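Local coordinates for protein O-methyltransferase (Burkholderia thailandensis, PDB 3MCZ) that probably transfers a methyl group from S-adenosyl-L-methionine to an oxygen atom of a substrate, working as a dimer, at residues A301-H306 and G314-T319; F261-A266 and T319-G324. One frame throughout, in Å; residues are numbered along the deposited sequence.

The two contacts follow one length of chain, 314-324, as it runs from a helix at the dimer interface to a helix packed against the central sheet of the Rossmann-like methyltransferase domain. Contact 1 fixes the loop 314-319 to helix 298-310; contact 2 sets the start of helix 319-328 beside the start of helix 263-275. They share Thr319, their centres lie about 11 Å apart, and contact 1 is nested within the chain loop that contact 2 closes. His317 ties them together: its NE2 lies 2.6 Å from Phe261 O, a probable hydrogen bond, and its ring also meets that of Trp321. Both contacts lie on the same side of the chain's centre.

Contact 1 of 2, residues A301-H306 and G314-T319; sequences ADFSLH and GELHPT
Ser304 OG, on helix 298-310, accepts a hydrogen bond from Leu316 N in the loop that follows this helix; the bond is 2.9 Å long, and its N-H...O angle of 168° makes it nearly straight. A chi1 of -159° turns OG away from the serine's own N and out toward the loop. The hydroxyl also lies 3.6 Å from Glu315 CA, against the backbone just ahead of the amide it holds.

Apolar packing continues from this bond. The CB of Leu316 points at the helix and rests 3.9 Å from Ser304 CB. Further out, Leu316 CD2 approaches Phe303 CD2 at 3.9 Å, obliquely to the ring, and the two side chains cross at about a right angle. The phenyl ring is thus touched by a leucine methyl, while His259 meets it edge-to-face.

The loop is a short connection between two helices of the methyltransferase domain, ending with Pro318 as N-cap of helix 319-328. Leu316 and Phe303 both reach Met288 on strand 281-288. On the helix, Ser304 also packs on Ile75 of the second subunit, and Asp302 forms a salt bridge with Arg36 of that subunit, which places the contact between the central sheet and the dimer interface.

Contact 2 of 2, residues F261-A266 and T319-G324; sequences FDAREA and TPWIAG
Trp321 carries the whole contact from helix 319-328, setting the six-membered end of its indole against Ala263 and Ala266. Thr319, at the first turn of the helix, is anchored instead to Met290: its OG1 accepts from Met290 N. Its carbonyl O accepts from Ala323 N at 2.9 Å.

At Trp321, CG stands anti to the backbone N (chi1 178°), which carries the indole across to helix 263-275. Both helices belong to the Rossmann-like fold of class I S-adenosylmethionine-dependent methyltransferases, whose seven-stranded sheet has the order 3-2-1-4-5-7-6 with the seventh strand antiparallel to its neighbours. The indole edge meets the first turn of helix 263-275, and a carbonyl oxygen is nearest: CH2 comes within 3.5 Å of Ala263 O, which lies near the ring plane and so faces the positively polarised C-H rim, consistent with a weak C-H...O contact. The two methyls lie beside it, Ala263 CB 4.1 Å from CZ2 and Ala266 CB 4.2 Å from CH2, the latter also near the plane. A capping box closes this helix start: Asp262 OD1 accepts from Glu265 N at 2.8 Å, nearly along the C-O axis, and Glu265 OE1 accepts from Asp262 N on its anti side, 23° out of the carboxylate plane. Ile322, next along, packs on Ile285 of strand 281-288, Leu344 of strand 341-347 and Ile270 of helix 263-275.

Contact 1 of 2, residues A301-H306 and G314-T319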
ATOM      1  N   ALA A 301     -14.636   0.048  -9.995  1.00 13.34           N
ATOM      2  CA  ALA A 301     -14.871  -1.084  -9.098  1.00 12.95           C
ATOM      3  C   ALA A 301     -14.109  -0.921  -7.777  1.00 11.68           C
ATOM      4  O   ALA A 301     -14.640  -1.227  -6.702  1.00 11.02           O
ATOM      5  CB  ALA A 301     -14.471  -2.398  -9.769  1.00 11.81           C
ATOM      6  N   ASP A 302     -12.899  -0.391  -7.885  1.00 12.13           N
ATOM      7  CA  ASP A 302     -12.090  -0.084  -6.705  1.00 13.22           C
ATOM      8  C   ASP A 302     -12.795   0.953  -5.872  1.00 12.71           C
ATOM      9  O   ASP A 302     -12.879   0.819  -4.663  1.00 11.76           O
ATOM     10  CB  ASP A 302     -10.702   0.425  -7.090  1.00 13.30           C
ATOM     11  CG  ASP A 302      -9.899   0.873  -5.874  1.00 16.69           C
ATOM     12  OD1 ASP A 302      -9.730   0.032  -4.967  1.00 19.21           O
ATOM     13  OD2 ASP A 302      -9.525   2.066  -5.791  1.00 16.86           O
ATOM     14  N   PHE A 303     -13.303   1.999  -6.509  1.00 12.19           N
ATOM     15  CA  PHE A 303     -14.009   3.059  -5.776  1.00 12.26           C
ATOM     16  C   PHE A 303     -15.252   2.516  -5.062  1.00 12.11           C
ATOM     17  O   PHE A 303     -15.492   2.880  -3.930  1.00 11.83           O
ATOM     18  CB  PHE A 303     -14.432   4.174  -6.712  1.00 11.59           C
ATOM     19  CG  PHE A 303     -15.029   5.334  -6.010  1.00 14.87           C
ATOM     20  CD1 PHE A 303     -14.208   6.213  -5.307  1.00 18.27           C
ATOM     21  CD2 PHE A 303     -16.389   5.581  -6.049  1.00 16.50           C
ATOM     22  CE1 PHE A 303     -14.746   7.339  -4.678  1.00 20.94           C
ATOM     23  CE2 PHE A 303     -16.921   6.703  -5.378  1.00 18.18           C
ATOM     24  CZ  PHE A 303     -16.088   7.553  -4.710  1.00 17.56           C
ATOM     25  N   SER A 304     -16.029   1.660  -5.738  1.00 11.42           N
ATOM     26  CA  SER A 304     -17.198   1.035  -5.100  1.00 12.05           C
ATOM     27  C   SER A 304     -16.831   0.310  -3.815  1.00 11.12           C
ATOM     28  O   SER A 304     -17.496   0.470  -2.782  1.00 11.52           O
ATOM     29  CB  SER A 304     -17.901   0.061  -6.037  1.00 11.98           C
ATOM     30  OG  SER A 304     -19.230  -0.139  -5.603  1.00 11.90           O
ATOM     31  N   LEU A 305     -15.764  -0.483  -3.874  1.00 11.33           N
ATOM     32  CA  LEU A 305     -15.277  -1.169  -2.698  1.00 10.35           C
ATOM     33  C   LEU A 305     -14.765  -0.214  -1.617  1.00 11.52           C
ATOM     34  O   LEU A 305     -14.978  -0.448  -0.421  1.00 11.44           O
ATOM     35  CB  LEU A 305     -14.187  -2.192  -3.103  1.00 10.06           C
ATOM     36  CG  LEU A 305     -13.653  -3.089  -1.957  1.00 12.97           C
ATOM     37  CD1 LEU A 305     -14.784  -4.015  -1.433  1.00 11.57           C
ATOM     38  CD2 LEU A 305     -12.433  -3.891  -2.385  1.00 13.70           C
ATOM     39  N   HIS A 306     -14.040   0.830  -2.022  1.00 11.78           N
ATOM     40  CA  HIS A 306     -13.564   1.867  -1.109  1.00 12.06           C
ATOM     41  C   HIS A 306     -14.745   2.439  -0.305  1.00 11.92           C
ATOM     42  O   HIS A 306     -14.688   2.580   0.925  1.00 12.54           O
ATOM     43  CB  HIS A 306     -12.852   2.925  -1.941  1.00 12.32           C
ATOM     44  CG  HIS A 306     -12.012   3.888  -1.164  1.00 14.22           C
ATOM     45  ND1 HIS A 306     -11.105   4.721  -1.781  1.00 20.11           N
ATOM     46  CD2 HIS A 306     -11.920   4.143   0.158  1.00 16.30           C
ATOM     47  CE1 HIS A 306     -10.502   5.464  -0.865  1.00 21.38           C
ATOM     48  NE2 HIS A 306     -10.991   5.143   0.320  1.00 17.13           N
ATOM     49  N   GLY A 314     -22.200   1.969   1.305  1.00 13.56           N
ATOM     50  CA  GLY A 314     -21.322   2.544   0.287  1.00 13.11           C
ATOM     51  C   GLY A 314     -21.293   1.688  -0.965  1.00 12.77           C
ATOM     52  O   GLY A 314     -21.103   0.454  -0.898  1.00 13.17           O
ATOM     53  N   GLU A 315     -21.473   2.309  -2.125  1.00 14.29           N
ATOM     54  CA  GLU A 315     -21.478   1.559  -3.363  1.00 14.47           C
ATOM     55  C   GLU A 315     -21.565   2.531  -4.509  1.00 15.29           C
ATOM     56  O   GLU A 315     -22.367   3.481  -4.428  1.00 17.10           O
ATOM     57  CB  GLU A 315     -22.698   0.648  -3.390  1.00 15.37           C
ATOM     58  CG  GLU A 315     -22.918  -0.048  -4.734  1.00 16.43           C
ATOM     59  CD  GLU A 315     -24.096  -1.041  -4.740  1.00 19.29           C
ATOM     60  OE1 GLU A 315     -24.935  -1.007  -3.805  1.00 19.42           O
ATOM     61  OE2 GLU A 315     -24.184  -1.854  -5.711  1.00 21.20           O
ATOM     62  N   LEU A 316     -20.790   2.318  -5.564  1.00 15.13           N
ATOM     63  CA  LEU A 316     -20.868   3.178  -6.737  1.00 14.85           C
ATOM     64  C   LEU A 316     -21.919   2.558  -7.636  1.00 15.28           C
ATOM     65  O   LEU A 316     -21.802   1.424  -7.978  1.00 17.31           O
ATOM     66  CB  LEU A 316     -19.522   3.295  -7.474  1.00 14.60           C
ATOM     67  CG  LEU A 316     -19.483   4.275  -8.660  1.00 13.61           C
ATOM     68  CD1 LEU A 316     -19.923   5.698  -8.284  1.00 14.48           C
ATOM     69  CD2 LEU A 316     -18.055   4.256  -9.314  1.00 14.00           C
ATOM     70  N   HIS A 317     -22.947   3.318  -8.003  1.00 14.28           N
ATOM     71  CA  HIS A 317     -23.983   2.866  -8.901  1.00 15.05           C
ATOM     72  C   HIS A 317     -23.613   3.169 -10.358  1.00 14.54           C
ATOM     73  O   HIS A 317     -23.011   4.222 -10.641  1.00 13.91           O
ATOM     74  CB  HIS A 317     -25.312   3.521  -8.522  1.00 14.58           C
ATOM     75  CG  HIS A 317     -25.668   3.288  -7.088  1.00 16.50           C
ATOM     76  ND1 HIS A 317     -25.934   2.027  -6.598  1.00 22.04           N
ATOM     77  CD2 HIS A 317     -25.742   4.129  -6.037  1.00 17.37           C
ATOM     78  CE1 HIS A 317     -26.178   2.109  -5.300  1.00 21.07           C
ATOM     79  NE2 HIS A 317     -26.076   3.375  -4.936  1.00 17.37           N
ATOM     80  N   PRO A 318     -23.955   2.254 -11.269  1.00 15.40           N
ATOM     81  CA  PRO A 318     -23.630   2.521 -12.664  1.00 15.33           C
ATOM     82  C   PRO A 318     -24.234   3.806 -13.200  1.00 15.61           C
ATOM     83  O   PRO A 318     -25.387   4.128 -12.927  1.00 15.52           O
ATOM     84  CB  PRO A 318     -24.172   1.305 -13.412  1.00 16.11           C
ATOM     85  CG  PRO A 318     -24.229   0.185 -12.347  1.00 16.91           C
ATOM     86  CD  PRO A 318     -24.516   0.895 -11.063  1.00 15.79           C
ATOM     87  N   THR A 319     -23.445   4.499 -14.014  1.00 14.92           N
ATOM     88  CA  THR A 319     -23.843   5.776 -14.565  1.00 14.76           C
ATOM     89  C   THR A 319     -25.058   5.690 -15.468  1.00 14.83           C
ATOM     90  O   THR A 319     -25.921   6.541 -15.368  1.00 13.93           O
ATOM     91  CB  THR A 319     -22.616   6.460 -15.242  1.00 14.25           C
ATOM     92  OG1 THR A 319     -21.530   6.460 -14.288  1.00 15.29           O
ATOM     93  CG2 THR A 319     -22.961   7.889 -15.656  1.00 14.52           C
TER

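Contact 2 of 2, residues F261-A266 and T319-G324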
ATOM      1  N   PHE A 261     -25.564   5.782  -0.703  1.00 13.65           N
ATOM      2  CA  PHE A 261     -26.889   5.196  -0.657  1.00 14.48           C
ATOM      3  C   PHE A 261     -26.899   3.831  -1.339  1.00 14.57           C
ATOM      4  O   PHE A 261     -26.186   3.648  -2.327  1.00 13.25           O
ATOM      5  CB  PHE A 261     -27.861   6.143  -1.338  1.00 14.58           C
ATOM      6  CG  PHE A 261     -27.958   7.474  -0.672  1.00 17.55           C
ATOM      7  CD1 PHE A 261     -28.527   7.589   0.604  1.00 21.66           C
ATOM      8  CD2 PHE A 261     -27.414   8.604  -1.256  1.00 18.17           C
ATOM      9  CE1 PHE A 261     -28.594   8.852   1.254  1.00 20.38           C
ATOM     10  CE2 PHE A 261     -27.475   9.852  -0.624  1.00 20.29           C
ATOM     11  CZ  PHE A 261     -28.078   9.965   0.638  1.00 20.33           C
ATOM     12  N   ASP A 262     -27.684   2.875  -0.815  1.00 15.48           N
ATOM     13  CA  ASP A 262     -28.016   1.680  -1.621  1.00 16.27           C
ATOM     14  C   ASP A 262     -28.909   2.052  -2.818  1.00 16.07           C
ATOM     15  O   ASP A 262     -29.409   3.162  -2.902  1.00 15.12           O
ATOM     16  CB  ASP A 262     -28.579   0.515  -0.786  1.00 17.34           C
ATOM     17  CG  ASP A 262     -30.004   0.701  -0.307  1.00 19.31           C
ATOM     18  OD1 ASP A 262     -30.771   1.534  -0.806  1.00 21.12           O
ATOM     19  OD2 ASP A 262     -30.374  -0.073   0.601  1.00 24.96           O
ATOM     20  N   ALA A 263     -29.131   1.124  -3.726  1.00 16.15           N
ATOM     21  CA  ALA A 263     -29.867   1.468  -4.967  1.00 16.33           C
ATOM     22  C   ALA A 263     -31.290   1.955  -4.688  1.00 16.30           C
ATOM     23  O   ALA A 263     -31.784   2.853  -5.342  1.00 17.98           O
ATOM     24  CB  ALA A 263     -29.875   0.259  -5.984  1.00 16.66           C
ATOM     25  N   ARG A 264     -31.964   1.365  -3.724  1.00 16.38           N
ATOM     26  CA  ARG A 264     -33.312   1.784  -3.406  1.00 17.61           C
ATOM     27  C   ARG A 264     -33.301   3.230  -2.910  1.00 16.62           C
ATOM     28  O   ARG A 264     -34.111   4.062  -3.321  1.00 15.41           O
ATOM     29  CB  ARG A 264     -33.885   0.884  -2.321  1.00 17.95           C
ATOM     30  CG  ARG A 264     -35.207   1.324  -1.828  1.00 23.89           C
ATOM     31  CD  ARG A 264     -35.686   0.588  -0.533  1.00 28.82           C
ATOM     32  NE  ARG A 264     -36.439   1.552   0.228  1.00 34.60           N
ATOM     33  CZ  ARG A 264     -35.941   2.345   1.173  1.00 39.33           C
ATOM     34  NH1 ARG A 264     -36.746   3.206   1.781  1.00 42.62           N
ATOM     35  NH2 ARG A 264     -34.672   2.269   1.546  1.00 40.41           N
ATOM     36  N   GLU A 265     -32.397   3.482  -1.977  1.00 16.16           N
ATOM     37  CA  GLU A 265     -32.261   4.805  -1.405  1.00 17.47           C
ATOM     38  C   GLU A 265     -31.880   5.834  -2.468  1.00 17.10           C
ATOM     39  O   GLU A 265     -32.460   6.918  -2.513  1.00 18.48           O
ATOM     40  CB  GLU A 265     -31.238   4.794  -0.283  1.00 16.98           C
ATOM     41  CG  GLU A 265     -31.721   4.117   0.968  1.00 20.24           C
ATOM     42  CD  GLU A 265     -30.572   3.874   1.968  1.00 22.70           C
ATOM     43  OE1 GLU A 265     -29.383   3.839   1.570  1.00 24.36           O
ATOM     44  OE2 GLU A 265     -30.857   3.703   3.154  1.00 24.99           O
ATOM     45  N   ALA A 266     -30.924   5.483  -3.318  1.00 17.09           N
ATOM     46  CA  ALA A 266     -30.438   6.378  -4.356  1.00 16.72           C
ATOM     47  C   ALA A 266     -31.572   6.746  -5.329  1.00 16.85           C
ATOM     48  O   ALA A 266     -31.705   7.905  -5.745  1.00 15.03           O
ATOM     49  CB  ALA A 266     -29.229   5.730  -5.086  1.00 17.35           C
ATOM     50  N   THR A 319     -23.445   4.499 -14.014  1.00 14.92           N
ATOM     51  CA  THR A 319     -23.843   5.776 -14.565  1.00 14.76           C
ATOM     52  C   THR A 319     -25.058   5.690 -15.468  1.00 14.83           C
ATOM     53  O   THR A 319     -25.921   6.541 -15.368  1.00 13.93           O
ATOM     54  CB  THR A 319     -22.616   6.460 -15.242  1.00 14.25           C
ATOM     55  OG1 THR A 319     -21.530   6.460 -14.288  1.00 15.29           O
ATOM     56  CG2 THR A 319     -22.961   7.889 -15.656  1.00 14.52           C
ATOM     57  N   PRO A 320     -25.136   4.676 -16.351  1.00 14.45           N
ATOM     58  CA  PRO A 320     -26.360   4.524 -17.124  1.00 14.97           C
ATOM     59  C   PRO A 320     -27.594   4.250 -16.271  1.00 15.30           C
ATOM     60  O   PRO A 320     -28.701   4.637 -16.658  1.00 14.68           O
ATOM     61  CB  PRO A 320     -26.076   3.320 -18.044  1.00 14.74           C
ATOM     62  CG  PRO A 320     -24.568   3.272 -18.134  1.00 14.70           C
ATOM     63  CD  PRO A 320     -24.116   3.693 -16.752  1.00 14.85           C
ATOM     64  N   TRP A 321     -27.416   3.595 -15.126  1.00 15.30           N
ATOM     65  CA  TRP A 321     -28.548   3.326 -14.230  1.00 15.49           C
ATOM     66  C   TRP A 321     -29.019   4.646 -13.597  1.00 15.82           C
ATOM     67  O   TRP A 321     -30.223   4.929 -13.562  1.00 14.67           O
ATOM     68  CB  TRP A 321     -28.172   2.316 -13.143  1.00 16.19           C
ATOM     69  CG  TRP A 321     -29.275   2.054 -12.198  1.00 15.72           C
ATOM     70  CD1 TRP A 321     -30.297   1.175 -12.349  1.00 18.38           C
ATOM     71  CD2 TRP A 321     -29.469   2.695 -10.949  1.00 15.82           C
ATOM     72  NE1 TRP A 321     -31.136   1.235 -11.260  1.00 16.94           N
ATOM     73  CE2 TRP A 321     -30.657   2.190 -10.399  1.00 18.54           C
ATOM     74  CE3 TRP A 321     -28.776   3.684 -10.261  1.00 14.41           C
ATOM     75  CZ2 TRP A 321     -31.144   2.605  -9.159  1.00 15.29           C
ATOM     76  CZ3 TRP A 321     -29.260   4.086  -9.013  1.00 17.78           C
ATOM     77  CH2 TRP A 321     -30.424   3.533  -8.479  1.00 17.20           C
ATOM     78  N   ILE A 322     -28.071   5.446 -13.118  1.00 15.44           N
ATOM     79  CA  ILE A 322     -28.408   6.779 -12.600  1.00 15.60           C
ATOM     80  C   ILE A 322     -29.151   7.605 -13.671  1.00 14.94           C
ATOM     81  O   ILE A 322     -30.186   8.215 -13.396  1.00 13.69           O
ATOM     82  CB  ILE A 322     -27.164   7.549 -12.084  1.00 15.56           C
ATOM     83  CG1 ILE A 322     -26.520   6.780 -10.921  1.00 14.97           C
ATOM     84  CG2 ILE A 322     -27.578   8.962 -11.656  1.00 13.98           C
ATOM     85  CD1 ILE A 322     -25.066   7.269 -10.458  1.00 10.91           C
ATOM     86  N   ALA A 323     -28.619   7.618 -14.890  1.00 14.73           N
ATOM     87  CA  ALA A 323     -29.234   8.375 -15.945  1.00 14.16           C
ATOM     88  C   ALA A 323     -30.657   7.919 -16.212  1.00 14.07           C
ATOM     89  O   ALA A 323     -31.546   8.761 -16.436  1.00 14.74           O
ATOM     90  CB  ALA A 323     -28.370   8.337 -17.236  1.00 14.30           C
ATOM     91  N   GLY A 324     -30.909   6.605 -16.168  1.00 14.10           N
ATOM     92  CA  GLY A 324     -32.266   6.072 -16.364  1.00 14.18           C
ATOM     93  C   GLY A 324     -33.214   6.518 -15.264  1.00 14.00           C
ATOM     94  O   GLY A 324     -34.370   6.836 -15.545  1.00 14.69           O
TER